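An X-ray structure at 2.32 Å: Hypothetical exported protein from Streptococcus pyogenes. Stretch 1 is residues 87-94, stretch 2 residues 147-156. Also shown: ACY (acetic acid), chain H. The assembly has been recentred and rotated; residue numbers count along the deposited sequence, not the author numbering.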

# COMPACT_ATOMS: atom_id res chain seq x y z
N ASP A 87 -1.39 5.04 12.33
CA ASP A 87 -0.24 5.89 12.00
C ASP A 87 -0.59 6.90 10.95
O ASP A 87 -1.60 6.76 10.24
CB ASP A 87 0.92 5.04 11.50
CG ASP A 87 1.51 4.19 12.59
OD1 ASP A 87 1.27 4.48 13.77
OD2 ASP A 87 2.22 3.23 12.28
N LYS A 88 0.22 7.95 10.85
CA LYS A 88 0.02 8.95 9.80
C LYS A 88 0.12 8.37 8.39
O LYS A 88 -0.50 8.86 7.45
CB LYS A 88 1.06 10.07 9.91
CG LYS A 88 0.78 11.04 11.04
CD LYS A 88 -0.35 12.03 10.65
CE LYS A 88 -0.90 12.78 11.87
NZ LYS A 88 0.21 13.46 12.61
N TYR A 89 0.92 7.33 8.28
CA TYR A 89 1.33 6.82 6.98
C TYR A 89 1.60 5.33 7.08
O TYR A 89 2.58 4.88 7.70
CB TYR A 89 2.60 7.53 6.55
CG TYR A 89 3.11 7.18 5.19
CD1 TYR A 89 2.56 7.75 4.06
CD2 TYR A 89 4.20 6.31 5.03
CE1 TYR A 89 3.05 7.46 2.80
CE2 TYR A 89 4.71 6.02 3.76
CZ TYR A 89 4.13 6.61 2.64
OH TYR A 89 4.59 6.36 1.36
N SER A 90 0.69 4.57 6.48
CA SER A 90 0.81 3.14 6.44
C SER A 90 1.24 2.74 5.03
O SER A 90 0.60 3.11 4.04
CB SER A 90 -0.51 2.49 6.84
OG SER A 90 -0.85 2.87 8.17
N LEU A 91 2.36 2.01 4.96
CA LEU A 91 2.96 1.59 3.69
C LEU A 91 2.73 0.09 3.48
O LEU A 91 3.16 -0.79 4.29
CB LEU A 91 4.45 1.92 3.64
CG LEU A 91 5.18 1.53 2.35
CD1 LEU A 91 4.64 2.21 1.05
CD2 LEU A 91 6.66 1.77 2.55
N ILE A 92 1.98 -0.19 2.43
CA ILE A 92 1.78 -1.56 1.97
C ILE A 92 2.62 -1.76 0.70
O ILE A 92 2.50 -1.02 -0.29
CB ILE A 92 0.28 -1.86 1.71
CG1 ILE A 92 -0.51 -1.70 3.01
CG2 ILE A 92 0.13 -3.28 1.11
CD1 ILE A 92 -2.02 -1.97 2.92
N TYR A 93 3.51 -2.74 0.76
CA TYR A 93 4.56 -2.89 -0.22
C TYR A 93 4.57 -4.32 -0.77
O TYR A 93 4.06 -5.26 -0.12
CB TYR A 93 5.93 -2.54 0.45
CG TYR A 93 7.05 -2.37 -0.52
CD1 TYR A 93 7.21 -1.19 -1.22
CD2 TYR A 93 7.93 -3.43 -0.77
CE1 TYR A 93 8.22 -1.03 -2.16
CE2 TYR A 93 8.95 -3.29 -1.70
CZ TYR A 93 9.10 -2.09 -2.39
OH TYR A 93 10.13 -1.94 -3.32
N ALA A 94 5.09 -4.48 -1.98
CA ALA A 94 5.42 -5.81 -2.54
C ALA A 94 6.80 -5.75 -3.15
O ALA A 94 7.13 -4.78 -3.82
CB ALA A 94 4.37 -6.29 -3.59
N LEU A 147 11.85 9.89 1.41
CA LEU A 147 10.76 10.09 2.35
C LEU A 147 9.75 8.95 2.41
O LEU A 147 9.36 8.52 3.49
CB LEU A 147 10.05 11.40 2.01
CG LEU A 147 8.94 11.80 2.98
CD1 LEU A 147 9.55 11.97 4.37
CD2 LEU A 147 8.25 13.07 2.50
N LEU A 148 9.33 8.46 1.25
CA LEU A 148 8.08 7.71 1.13
C LEU A 148 8.16 6.22 1.48
O LEU A 148 7.12 5.56 1.57
CB LEU A 148 7.47 7.92 -0.27
CG LEU A 148 6.99 9.35 -0.52
CD1 LEU A 148 6.50 9.52 -1.94
CD2 LEU A 148 5.90 9.74 0.48
N PHE A 149 9.37 5.71 1.72
CA PHE A 149 9.51 4.29 2.10
C PHE A 149 9.86 4.13 3.56
O PHE A 149 10.21 3.06 4.01
CB PHE A 149 10.47 3.53 1.16
CG PHE A 149 10.01 3.54 -0.28
CD1 PHE A 149 8.89 2.84 -0.67
CD2 PHE A 149 10.66 4.31 -1.22
CE1 PHE A 149 8.45 2.88 -1.97
CE2 PHE A 149 10.22 4.34 -2.54
CZ PHE A 149 9.10 3.64 -2.90
N ASN A 150 9.71 5.21 4.32
CA ASN A 150 9.94 5.18 5.74
C ASN A 150 8.80 5.92 6.49
O ASN A 150 8.77 7.16 6.53
CB ASN A 150 11.31 5.77 6.08
CG ASN A 150 11.69 5.56 7.56
OD1 ASN A 150 10.82 5.49 8.41
ND2 ASN A 150 13.00 5.44 7.85
N PRO A 151 7.86 5.16 7.06
CA PRO A 151 6.73 5.73 7.79
C PRO A 151 7.16 6.57 9.01
O PRO A 151 6.44 7.46 9.44
CB PRO A 151 5.93 4.50 8.24
CG PRO A 151 6.34 3.40 7.26
CD PRO A 151 7.79 3.69 6.97
N ILE A 152 8.33 6.29 9.56
CA ILE A 152 8.79 7.09 10.68
C ILE A 152 9.20 8.47 10.17
O ILE A 152 8.82 9.48 10.77
CB ILE A 152 9.91 6.38 11.44
CG1 ILE A 152 9.32 5.16 12.16
CG2 ILE A 152 10.57 7.32 12.42
CD1 ILE A 152 10.42 4.19 12.74
N ASP A 153 9.93 8.52 9.05
CA ASP A 153 10.36 9.79 8.46
C ASP A 153 9.16 10.61 8.06
O ASP A 153 9.10 11.80 8.33
CB ASP A 153 11.35 9.62 7.29
CG ASP A 153 12.73 9.17 7.76
OD1 ASP A 153 13.07 9.36 8.95
OD2 ASP A 153 13.51 8.61 6.94
N VAL A 154 8.17 9.98 7.44
CA VAL A 154 6.92 10.67 7.15
C VAL A 154 6.25 11.25 8.41
O VAL A 154 5.82 12.41 8.43
CB VAL A 154 5.93 9.77 6.35
CG1 VAL A 154 4.59 10.48 6.17
CG2 VAL A 154 6.53 9.40 4.98
N ASP A 155 6.16 10.45 9.46
CA ASP A 155 5.50 10.88 10.69
C ASP A 155 6.11 12.17 11.27
O ASP A 155 5.39 12.98 11.80
CB ASP A 155 5.56 9.78 11.75
CG ASP A 155 4.89 10.19 13.05
OD1 ASP A 155 3.73 10.57 13.01
OD2 ASP A 155 5.51 10.12 14.13
N ILE A 156 7.43 12.34 11.18
CA ILE A 156 8.12 13.49 11.74
C ILE A 156 8.34 14.62 10.73
O ILE A 156 9.06 15.60 11.03
CB ILE A 156 9.49 13.11 12.38
CG1 ILE A 156 10.48 12.59 11.34
CG2 ILE A 156 9.30 12.12 13.52
CD1 ILE A 156 11.68 11.93 11.95
C ACY H . 11.72 -4.58 -4.46
O ACY H . 11.73 -3.85 -3.41
OXT ACY H . 12.20 -5.74 -4.48
CH3 ACY H . 11.05 -4.08 -5.72

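A strand packed against a short helix often shares out its contacts by alternation, and a single tyrosine can do both polar and apolar work at such a junction. Here the one hydrogen bond between the stretches runs from Tyr-89 OH to Leu-148 O, at 2.7 Å. Leu-148 lies within the type I turn from Leu-147 to Asn-150, just ahead of the helix, and its carbonyl lies near the plane of the ring, where a phenol hydroxyl can readily donate.

Asn-150 caps the start of the helix. Its CA-to-CB bond points away from the strand, and its OD1 accepts from Ile-152 N at 2.9 Å and from Asp-153 N at 3.2 Å, satisfying amides that the first helical turn leaves without backbone acceptors. The charged pair is looser: Lys-88 NZ and Asp-155 OD1 stand 4.6 Å apart, beyond a salt bridge, although Lys-88 CG approaches the same OD1 to 3.6 Å.

The strand, 89-93, and the helix, 151-155, run nearly antiparallel, at 157°, with their axes 8.3 Å apart at closest approach. Tyr-89, Leu-91 and Tyr-93 point toward the second stretch, whereas Ser-90 points away and Ile-92 is out of reach. Buried Tyr-89 gives up the most surface. Val-154 CG2 sits over one face of its ring, 4.0 Å from the centroid, in a CH-pi contact, while Val-154 CG1 meets Tyr-89 CB at 3.6 Å. Pro-151 CB packs 4.1 Å from Tyr-89 CD2.

Farther along the strand, Leu-91 CD2 reaches the edge of the Phe-149 ring, 4.1 Å from Phe-149 CD1. Tyr-93 CE1 then makes an apolar contact with Phe-149 CE1 at 3.9 Å. The Tyr-93 hydroxyl is engaged differently: Tyr-93 OH donates a very short hydrogen bond, 2.5 Å, to ACY O of an acetic acid probably carried over from crystallisation.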